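Local coordinates for protein acetylxylan esterase (Geobacillus stearothermophilus, PDB 5BN1) that removes acetyl side groups from the xylose units of xylan and xylo-oligosaccharides, as a serine esterase of the GDSL family that assembles into a donut-shaped octamer, at residues G63-D68 against I91-R96; L10-S15 against R67-R72; V108-Y113 against M151-R156. The protein carries 1 engineered substitution. One frame throughout, in Å; residues are numbered along the deposited sequence.

Contact 1: residues G63-D68 against I91-R96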
loop_
_atom_site.group_PDB
_atom_site.type_symbol
_atom_site.label_atom_id
_atom_site.label_comp_id
_atom_site.label_asym_id
_atom_site.label_seq_id
_atom_site.Cartn_x
_atom_site.Cartn_y
_atom_site.Cartn_z
ATOM N N GLY A 63 -16.779 18.650 -4.325
ATOM C CA GLY A 63 -17.256 19.415 -3.212
ATOM C C GLY A 63 -17.589 20.865 -3.442
ATOM O O GLY A 63 -18.083 21.495 -2.524
ATOM N N ASN A 64 -17.165 21.363 -4.582
ATOM C CA ASN A 64 -17.302 22.846 -4.760
ATOM C C ASN A 64 -18.749 23.330 -4.864
ATOM O O ASN A 64 -19.638 22.696 -5.389
ATOM C CB ASN A 64 -16.570 23.292 -6.028
ATOM C CG ASN A 64 -15.130 23.538 -5.905
ATOM O OD1 ASN A 64 -14.417 23.219 -4.868
ATOM N ND2 ASN A 64 -14.699 24.232 -6.865
ATOM N N THR A 65 -18.911 24.536 -4.310
ATOM C CA THR A 65 -20.086 25.379 -4.499
ATOM C C THR A 65 -19.610 26.531 -5.411
ATOM O O THR A 65 -18.462 26.682 -5.758
ATOM C CB THR A 65 -20.541 25.938 -3.207
ATOM O OG1 THR A 65 -19.506 26.837 -2.697
ATOM C CG2 THR A 65 -20.839 24.909 -2.144
ATOM N N VAL A 66 -20.558 27.400 -5.707
ATOM C CA VAL A 66 -20.164 28.568 -6.557
ATOM C C VAL A 66 -19.235 29.508 -5.771
ATOM O O VAL A 66 -18.443 30.239 -6.368
ATOM C CB VAL A 66 -21.409 29.283 -7.106
ATOM C CG1 VAL A 66 -22.113 30.150 -6.050
ATOM C CG2 VAL A 66 -21.009 30.149 -8.304
ATOM N N ARG A 67 -19.281 29.469 -4.454
ATOM C CA ARG A 67 -18.420 30.268 -3.621
ATOM C C ARG A 67 -16.971 29.782 -3.833
ATOM O O ARG A 67 -15.986 30.543 -3.975
ATOM C CB ARG A 67 -18.808 30.136 -2.205
ATOM C CG ARG A 67 -17.933 30.957 -1.251
ATOM C CD ARG A 67 -18.269 30.631 0.214
ATOM N NE ARG A 67 -19.675 30.830 0.604
ATOM C CZ ARG A 67 -20.347 30.168 1.524
ATOM N NH1 ARG A 67 -19.777 29.085 2.164
ATOM N NH2 ARG A 67 -21.561 30.476 1.829
ATOM N N ASP A 68 -16.762 28.433 -3.934
ATOM C CA ASP A 68 -15.473 27.943 -4.235
ATOM C C ASP A 68 -15.025 28.263 -5.645
ATOM O O ASP A 68 -13.815 28.493 -5.880
ATOM C CB ASP A 68 -15.450 26.416 -4.042
ATOM C CG ASP A 68 -15.799 26.018 -2.646
ATOM O OD1 ASP A 68 -15.094 26.466 -1.678
ATOM O OD2 ASP A 68 -16.716 25.189 -2.416
ATOM N N ILE A 91 -25.215 21.891 -7.213
ATOM C CA ILE A 91 -25.571 20.724 -6.451
ATOM C C ILE A 91 -25.169 20.819 -4.988
ATOM O O ILE A 91 -25.979 20.531 -4.116
ATOM C CB ILE A 91 -25.005 19.458 -7.091
ATOM C CG1 ILE A 91 -25.763 19.123 -8.363
ATOM C CG2 ILE A 91 -25.128 18.246 -6.116
ATOM C CD1 ILE A 91 -25.178 18.027 -9.239
ATOM N N ASN A 92 -23.940 21.238 -4.701
ATOM C CA ASN A 92 -23.437 21.288 -3.350
ATOM C C ASN A 92 -24.040 22.483 -2.587
ATOM O O ASN A 92 -24.350 22.401 -1.414
ATOM C CB ASN A 92 -21.978 21.295 -3.298
ATOM C CG ASN A 92 -21.413 19.971 -3.765
ATOM O OD1 ASN A 92 -21.819 18.923 -3.203
ATOM N ND2 ASN A 92 -20.490 19.974 -4.614
ATOM N N ASP A 93 -24.220 23.601 -3.326
ATOM C CA ASP A 93 -24.845 24.801 -2.786
ATOM C C ASP A 93 -26.150 24.465 -2.122
ATOM O O ASP A 93 -26.500 25.019 -1.057
ATOM C CB ASP A 93 -25.018 25.794 -3.909
ATOM C CG ASP A 93 -23.770 26.037 -4.703
ATOM O OD1 ASP A 93 -23.200 25.050 -5.333
ATOM O OD2 ASP A 93 -23.227 27.178 -4.794
ATOM N N VAL A 94 -26.938 23.589 -2.731
ATOM C CA VAL A 94 -28.176 23.054 -2.303
ATOM C C VAL A 94 -27.958 21.933 -1.271
ATOM O O VAL A 94 -28.593 21.901 -0.235
ATOM C CB VAL A 94 -29.019 22.589 -3.477
ATOM C CG1 VAL A 94 -30.249 21.918 -3.026
ATOM C CG2 VAL A 94 -29.364 23.807 -4.383
ATOM N N TRP A 95 -27.200 20.926 -1.684
ATOM C CA TRP A 95 -27.132 19.668 -0.883
ATOM C C TRP A 95 -26.766 19.939 0.548
ATOM O O TRP A 95 -27.341 19.320 1.433
ATOM C CB TRP A 95 -26.145 18.725 -1.530
ATOM C CG TRP A 95 -26.332 17.257 -1.224
ATOM C CD1 TRP A 95 -27.364 16.654 -0.589
ATOM C CD2 TRP A 95 -25.553 16.209 -1.834
ATOM N NE1 TRP A 95 -27.212 15.265 -0.629
ATOM C CE2 TRP A 95 -26.112 14.977 -1.398
ATOM C CE3 TRP A 95 -24.410 16.219 -2.587
ATOM C CZ2 TRP A 95 -25.574 13.748 -1.861
ATOM C CZ3 TRP A 95 -23.842 15.021 -2.976
ATOM C CH2 TRP A 95 -24.460 13.812 -2.596
ATOM N N ARG A 96 -25.792 20.801 0.784
ATOM C CA ARG A 96 -25.415 21.129 2.153
ATOM C C ARG A 96 -26.519 21.543 3.062
ATOM O O ARG A 96 -26.535 21.311 4.283
ATOM C CB ARG A 96 -24.219 22.067 2.207
ATOM C CG ARG A 96 -22.942 21.601 1.597
ATOM C CD ARG A 96 -22.275 20.410 2.289
ATOM N NE ARG A 96 -22.856 19.167 1.777
ATOM C CZ ARG A 96 -22.564 18.612 0.612
ATOM N NH1 ARG A 96 -23.182 17.465 0.258
ATOM N NH2 ARG A 96 -21.760 19.190 -0.280
HETATM O O HOH W 1 -19.867 21.421 -0.323
HETATM O O HOH W 2 -22.107 22.441 -6.756
#
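Asn64 O is gripped across this contact by the side-chain amide of Asn92, and a water also donates to it. Asn92 ND2 lies 3.0 Å from Asn64 O, and the bond is nearly straight at 165°. The oxygen lies close to the amide plane of Asn92, but the donor stands well above the carbonyl plane of Asn64. The same water accepts from Asn92 N, so it joins the two backbones. Arg96 NH2 holds the other end of the amide, 2.9 Å from Asn92 OD1. A second water lies in the Arg96 guanidinium plane and links NH2 to Gly63 O.

Beside this, Asp93 OD2 receives Val66 N at 2.8 Å, almost in line (177°), through its syn lone pair. The CG of Asp93 lies anti to its carbonyl carbon, beside the backbone N (chi1 -51°). Asp93 OD1 rests 3.2 Å from Thr65 CA. A negative charge here would probably be stabilised by the start of helix 66-78. Thr65 and Asp68 form a capping box. Thr65 N donates to Asp68 OD2 at 3.0 Å, and Thr65 OG1 accepts weak bonds from Arg67 N and Asp68 N.

Gly63 and Asn92 are inferred to stabilise the transition state, consistent with the oxyanion hole of SGNH hydrolases. An alanine at Asn92 would probably leave Asn64 O without its amide donor, Arg96 NH2 without this acceptor, and the inferred oxyanion hole without this amide.

Trp95 stacks on Trp190 of a second subunit. Val108, just before helix 110-124, and Tyr113 in its first turn touch Asp93. The contact joins the entry to helix 66-78 with the first turns of helix 91-99, which follows strand 84-88.

Contact 2: residues L10-S15 against R67-R72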
loop_
_atom_site.group_PDB
_atom_site.type_symbol
_atom_site.label_atom_id
_atom_site.label_comp_id
_atom_site.label_asym_id
_atom_site.label_seq_id
_atom_site.Cartn_x
_atom_site.Cartn_y
_atom_site.Cartn_z
ATOM N N LEU A 10 -13.261 24.737 -21.721
ATOM C CA LEU A 10 -12.889 24.512 -20.375
ATOM C C LEU A 10 -14.151 24.232 -19.620
ATOM O O LEU A 10 -15.114 24.989 -19.631
ATOM C CB LEU A 10 -12.155 25.694 -19.743
ATOM C CG LEU A 10 -11.691 25.612 -18.326
ATOM C CD1 LEU A 10 -10.483 26.528 -18.152
ATOM C CD2 LEU A 10 -12.731 26.093 -17.338
ATOM N N PHE A 11 -14.187 23.104 -18.852
ATOM C CA PHE A 11 -15.316 22.706 -18.009
ATOM C C PHE A 11 -14.921 22.952 -16.581
ATOM O O PHE A 11 -13.826 22.671 -16.104
ATOM C CB PHE A 11 -15.613 21.203 -18.177
ATOM C CG PHE A 11 -16.197 20.814 -19.483
ATOM C CD1 PHE A 11 -17.528 20.678 -19.601
ATOM C CD2 PHE A 11 -15.344 20.417 -20.554
ATOM C CE1 PHE A 11 -18.137 20.270 -20.779
ATOM C CE2 PHE A 11 -15.930 19.968 -21.713
ATOM C CZ PHE A 11 -17.285 19.899 -21.857
ATOM N N ILE A 12 -15.910 23.528 -15.852
ATOM C CA ILE A 12 -15.720 23.799 -14.454
ATOM C C ILE A 12 -17.019 23.443 -13.684
ATOM O O ILE A 12 -18.130 23.469 -14.214
ATOM C CB ILE A 12 -15.146 25.186 -14.133
ATOM C CG1 ILE A 12 -14.569 25.279 -12.719
ATOM C CG2 ILE A 12 -16.197 26.245 -14.462
ATOM C CD1 ILE A 12 -13.700 26.515 -12.415
ATOM N N GLY A 13 -16.827 22.982 -12.439
ATOM C CA GLY A 13 -17.887 22.536 -11.644
ATOM C C GLY A 13 -17.338 21.758 -10.447
ATOM O O GLY A 13 -16.246 21.974 -9.964
ATOM N N ASP A 14 -18.225 20.852 -9.961
ATOM C CA ASP A 14 -17.993 20.015 -8.750
ATOM C C ASP A 14 -17.573 18.578 -9.117
ATOM O O ASP A 14 -17.047 18.378 -10.163
ATOM C CB ASP A 14 -19.232 20.140 -7.887
ATOM C CG ASP A 14 -20.455 19.717 -8.569
ATOM O OD1 ASP A 14 -20.413 18.846 -9.469
ATOM O OD2 ASP A 14 -21.528 20.289 -8.320
ATOM N N SER A 15 -17.891 17.650 -8.221
ATOM C CA SER A 15 -17.497 16.259 -8.528
ATOM C C SER A 15 -18.054 15.707 -9.799
ATOM O O SER A 15 -17.431 14.872 -10.459
ATOM C CB SER A 15 -17.906 15.269 -7.429
ATOM O OG SER A 15 -19.328 15.362 -7.211
ATOM N N ARG A 67 -19.281 29.469 -4.454
ATOM C CA ARG A 67 -18.420 30.268 -3.621
ATOM C C ARG A 67 -16.971 29.782 -3.833
ATOM O O ARG A 67 -15.986 30.543 -3.975
ATOM C CB ARG A 67 -18.808 30.136 -2.205
ATOM C CG ARG A 67 -17.933 30.957 -1.251
ATOM C CD ARG A 67 -18.269 30.631 0.214
ATOM N NE ARG A 67 -19.675 30.830 0.604
ATOM C CZ ARG A 67 -20.347 30.168 1.524
ATOM N NH1 ARG A 67 -19.777 29.085 2.164
ATOM N NH2 ARG A 67 -21.561 30.476 1.829
ATOM N N ASP A 68 -16.762 28.433 -3.934
ATOM C CA ASP A 68 -15.473 27.943 -4.235
ATOM C C ASP A 68 -15.025 28.263 -5.645
ATOM O O ASP A 68 -13.815 28.493 -5.880
ATOM C CB ASP A 68 -15.450 26.416 -4.042
ATOM C CG ASP A 68 -15.799 26.018 -2.646
ATOM O OD1 ASP A 68 -15.094 26.466 -1.678
ATOM O OD2 ASP A 68 -16.716 25.189 -2.416
ATOM N N LEU A 69 -15.925 28.211 -6.602
ATOM C CA LEU A 69 -15.588 28.656 -7.975
ATOM C C LEU A 69 -15.050 30.058 -8.004
ATOM O O LEU A 69 -14.032 30.308 -8.571
ATOM C CB LEU A 69 -16.740 28.538 -8.917
ATOM C CG LEU A 69 -17.349 27.182 -9.174
ATOM C CD1 LEU A 69 -18.203 27.149 -10.408
ATOM C CD2 LEU A 69 -16.343 26.079 -9.317
ATOM N N LYS A 70 -15.726 30.926 -7.268
ATOM C CA LYS A 70 -15.253 32.334 -7.249
ATOM C C LYS A 70 -13.871 32.438 -6.732
ATOM O O LYS A 70 -13.062 33.200 -7.251
ATOM C CB LYS A 70 -16.201 33.204 -6.437
ATOM C CG LYS A 70 -15.682 34.674 -6.296
ATOM C CD LYS A 70 -16.712 35.390 -5.482
ATOM C CE LYS A 70 -16.334 36.852 -5.252
ATOM N NZ LYS A 70 -17.220 37.396 -4.149
ATOM N N ALA A 71 -13.532 31.664 -5.687
ATOM C CA ALA A 71 -12.246 31.805 -5.041
ATOM C C ALA A 71 -11.106 31.388 -5.961
ATOM O O ALA A 71 -9.953 31.828 -5.764
ATOM C CB ALA A 71 -12.250 31.030 -3.722
ATOM N N ARG A 72 -11.348 30.527 -6.942
ATOM C CA ARG A 72 -10.350 29.992 -7.853
ATOM C C ARG A 72 -10.471 30.402 -9.287
ATOM O O ARG A 72 -9.793 29.922 -10.173
ATOM C CB ARG A 72 -10.211 28.455 -7.753
ATOM C CG ARG A 72 -11.415 27.653 -8.218
ATOM C CD ARG A 72 -11.295 26.237 -7.709
ATOM N NE ARG A 72 -12.409 25.395 -8.124
ATOM C CZ ARG A 72 -12.474 24.683 -9.264
ATOM N NH1 ARG A 72 -11.516 24.765 -10.214
ATOM N NH2 ARG A 72 -13.550 23.940 -9.578
#
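Ile12 and Arg72 reach toward each other tip to tip. Ile12 CD1 lies over one face of the guanidinium, 3.6 Å from Arg72 NH1. Gly13 O comes to the edge of the same group, in its plane, with Arg72 NH2 at 3.4 Å. Leu69 and Ile12 slide past each other in opposite directions, and Leu69 CD2 touches Ile12 CG1 at 3.9 Å.

The CG of Arg72 starts between its backbone N and carbonyl carbon (chi1 67°). From CG to NE the chain is extended, and it carries the guanidinium to the strand. There NH1 makes a salt bridge with Asp76 and a hydrogen bond to Lys59 O. Trp73 and Val77 of the same helix also pack on Ile12.

The strand 10-13 and helix 67-72 axes come within 9.7 Å at an angle of 133°. Helix 66-78 is the link of a beta-alpha-beta crossover from strand 55-58 to strand 84-88, and strand 8-13 lies between those two in the sheet. Gly13 leads into Asp14 and Ser15, the inferred nucleophile, whose OG is hydrogen-bonded to His194 NE2. At the backbone angles of Gly13 a CB would run into the carbonyl O of Ile12.

The chemistry is mixed. Ile12 CD1 covers one face of the cation, while the NH1 of the guanidinium is paired with Asp76 and Lys59 O. Asp76 probably balances the charge beside the buried strand.

Contact 3: residues V108-Y113 against M151-R156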
loop_
_atom_site.group_PDB
_atom_site.type_symbol
_atom_site.label_atom_id
_atom_site.label_comp_id
_atom_site.label_asym_id
_atom_site.label_seq_id
_atom_site.Cartn_x
_atom_site.Cartn_y
_atom_site.Cartn_z
ATOM N N VAL A 108 -24.836 27.650 0.536
ATOM C CA VAL A 108 -24.819 28.831 -0.366
ATOM C C VAL A 108 -26.252 29.023 -0.768
ATOM O O VAL A 108 -26.809 28.324 -1.610
ATOM C CB VAL A 108 -23.902 28.613 -1.570
ATOM C CG1 VAL A 108 -23.994 29.793 -2.511
ATOM C CG2 VAL A 108 -22.493 28.390 -1.181
ATOM N N TYR A 109 -26.949 29.999 -0.158
ATOM C CA TYR A 109 -28.352 30.316 -0.300
ATOM C C TYR A 109 -28.542 31.069 -1.636
ATOM O O TYR A 109 -27.535 31.477 -2.227
ATOM C CB TYR A 109 -28.828 31.134 0.892
ATOM C CG TYR A 109 -28.783 30.347 2.187
ATOM C CD1 TYR A 109 -29.485 29.174 2.335
ATOM C CD2 TYR A 109 -28.096 30.875 3.308
ATOM C CE1 TYR A 109 -29.403 28.462 3.514
ATOM C CE2 TYR A 109 -27.950 30.088 4.460
ATOM C CZ TYR A 109 -28.667 28.970 4.563
ATOM O OH TYR A 109 -28.652 28.238 5.758
ATOM N N LEU A 110 -29.799 31.152 -2.011
ATOM C CA LEU A 110 -30.101 31.591 -3.387
ATOM C C LEU A 110 -29.539 32.939 -3.679
ATOM O O LEU A 110 -29.136 33.201 -4.788
ATOM C CB LEU A 110 -31.593 31.498 -3.593
ATOM C CG LEU A 110 -32.084 31.642 -5.066
ATOM C CD1 LEU A 110 -31.684 30.352 -5.799
ATOM C CD2 LEU A 110 -33.544 31.849 -5.146
ATOM N N ASP A 111 -29.611 33.873 -2.689
ATOM C CA ASP A 111 -29.013 35.171 -2.946
ATOM C C ASP A 111 -27.549 35.192 -3.242
ATOM O O ASP A 111 -27.103 35.838 -4.182
ATOM C CB ASP A 111 -29.317 36.164 -1.782
ATOM C CG ASP A 111 -28.766 35.762 -0.450
ATOM O OD1 ASP A 111 -28.668 34.555 -0.112
ATOM O OD2 ASP A 111 -28.344 36.642 0.321
ATOM N N GLU A 112 -26.734 34.413 -2.497
ATOM C CA GLU A 112 -25.338 34.266 -2.776
ATOM C C GLU A 112 -25.113 33.535 -4.106
ATOM O O GLU A 112 -24.267 33.955 -4.837
ATOM C CB GLU A 112 -24.596 33.560 -1.636
ATOM C CG GLU A 112 -23.143 33.488 -1.841
ATOM C CD GLU A 112 -22.323 32.790 -0.731
ATOM O OE1 GLU A 112 -22.933 32.330 0.246
ATOM O OE2 GLU A 112 -21.115 32.681 -0.923
ATOM N N TYR A 113 -25.900 32.535 -4.341
ATOM C CA TYR A 113 -25.769 31.765 -5.592
ATOM C C TYR A 113 -26.004 32.624 -6.843
ATOM O O TYR A 113 -25.115 32.668 -7.709
ATOM C CB TYR A 113 -26.692 30.562 -5.553
ATOM C CG TYR A 113 -26.587 29.674 -6.753
ATOM C CD1 TYR A 113 -25.588 28.738 -6.839
ATOM C CD2 TYR A 113 -27.546 29.738 -7.723
ATOM C CE1 TYR A 113 -25.490 27.909 -7.920
ATOM C CE2 TYR A 113 -27.511 28.866 -8.853
ATOM C CZ TYR A 113 -26.439 27.958 -8.904
ATOM O OH TYR A 113 -26.433 27.131 -10.020
ATOM N N MET A 151 -33.518 22.464 -5.801
ATOM C CA MET A 151 -32.661 22.390 -6.928
ATOM C C MET A 151 -33.280 23.030 -8.207
ATOM O O MET A 151 -32.583 23.685 -8.943
ATOM C CB MET A 151 -32.286 20.896 -7.219
ATOM C CG MET A 151 -31.026 20.739 -7.984
ATOM S SD MET A 151 -29.499 21.196 -7.146
ATOM C CE MET A 151 -29.398 19.748 -6.094
ATOM N N ASP A 152 -34.575 22.770 -8.382
ATOM C CA ASP A 152 -35.336 23.364 -9.520
ATOM C C ASP A 152 -35.269 24.897 -9.443
ATOM O O ASP A 152 -35.065 25.588 -10.480
ATOM C CB ASP A 152 -36.723 22.903 -9.638
ATOM C CG ASP A 152 -36.890 21.482 -10.191
ATOM O OD1 ASP A 152 -35.910 20.841 -10.457
ATOM O OD2 ASP A 152 -38.091 21.096 -10.198
ATOM N N GLN A 153 -35.353 25.415 -8.213
ATOM C CA GLN A 153 -35.242 26.899 -8.043
ATOM C C GLN A 153 -33.917 27.432 -8.450
ATOM O O GLN A 153 -33.740 28.424 -9.148
ATOM C CB GLN A 153 -35.629 27.243 -6.639
ATOM C CG GLN A 153 -35.524 28.756 -6.435
ATOM C CD GLN A 153 -35.994 29.141 -5.056
ATOM O OE1 GLN A 153 -35.611 28.510 -3.997
ATOM N NE2 GLN A 153 -36.947 30.077 -5.032
ATOM N N TYR A 154 -32.772 26.767 -8.081
ATOM C CA TYR A 154 -31.428 27.102 -8.513
ATOM C C TYR A 154 -31.291 26.956 -10.017
ATOM O O TYR A 154 -30.642 27.781 -10.654
ATOM C CB TYR A 154 -30.364 26.283 -7.747
ATOM C CG TYR A 154 -30.061 26.762 -6.319
ATOM C CD1 TYR A 154 -31.093 26.783 -5.358
ATOM C CD2 TYR A 154 -28.791 27.105 -5.941
ATOM C CE1 TYR A 154 -30.851 27.271 -4.039
ATOM C CE2 TYR A 154 -28.524 27.544 -4.645
ATOM C CZ TYR A 154 -29.558 27.567 -3.752
ATOM O OH TYR A 154 -29.313 28.023 -2.422
ATOM N N GLY A 155 -31.889 25.923 -10.582
ATOM C CA GLY A 155 -31.891 25.778 -12.019
ATOM C C GLY A 155 -32.595 26.979 -12.742
ATOM O O GLY A 155 -32.152 27.273 -13.813
ATOM N N ARG A 156 -33.668 27.447 -12.150
ATOM C CA ARG A 156 -34.380 28.674 -12.702
ATOM C C ARG A 156 -33.416 29.809 -12.741
ATOM O O ARG A 156 -33.353 30.598 -13.738
ATOM C CB ARG A 156 -35.620 28.997 -11.943
ATOM C CG ARG A 156 -36.714 28.068 -12.099
ATOM C CD ARG A 156 -38.077 28.607 -11.715
ATOM N NE ARG A 156 -38.221 28.862 -10.282
ATOM C CZ ARG A 156 -38.553 27.993 -9.384
ATOM N NH1 ARG A 156 -38.673 26.682 -9.648
ATOM N NH2 ARG A 156 -38.664 28.347 -8.118
#
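The first turn of helix 110-124 meets the first half of helix 146-165, with the nearest CA atoms, those of Leu110 and Tyr154, 6.9 Å apart. This is helix-to-helix packing in the alpha/beta fold of the SGNH hydrolases, whose parallel sheet includes strand 130-134 between the two helices in sequence.

Tyr154 carries the contact. Its CG lies anti to its carbonyl carbon (chi1 -78°), and the ring reaches across to the chain just before helix 110-124. Tyr154 OH donates to Val108 O at 2.6 Å, in the carbonyl plane and on a lone pair. Gln97 NE2 is a second hydrogen-bond partner of this hydroxyl.

Leu110 CD1 lies over one face of the Tyr154 ring in a CH-pi contact, 3.8 Å from the ring centroid. The Tyr113 ring meets Tyr154 obliquely, with planes at 49°. Tyr154 CD2 stands 3.3 Å above the Tyr113 plane, over its centre. The far end of Tyr113 is also tied, because its OH bonds Ile89 O. The other methyl of Leu110, CD2, rests 3.7 Å from Gln153 CD, against the extended glutamine chain.

The three contacts lie in one alpha/beta domain. Contact 1 is about 9 Å from contact 2 and about 10 Å from contact 3, centre to centre. Contacts 2 and 3 are about 16 Å apart. Along the chain, residues 10-15 come first. Segments 63-68 and 67-72 then overlap on helix 66-78, so contacts 1 and 2 share Arg67 and Asp68. Contact 1 closes before contact 3 opens. Helices 91-99 and 110-124 follow each other and connect contacts 1 and 3. Arg67 NH2 forms a salt bridge with Glu112 OE1, tying helix 66-78 to helix 110-124. Contact 1 holds the inferred stabilisers Gly63 and Asn92, and contact 2 the inferred nucleophile Ser15. Contact 3 packs helices beside them.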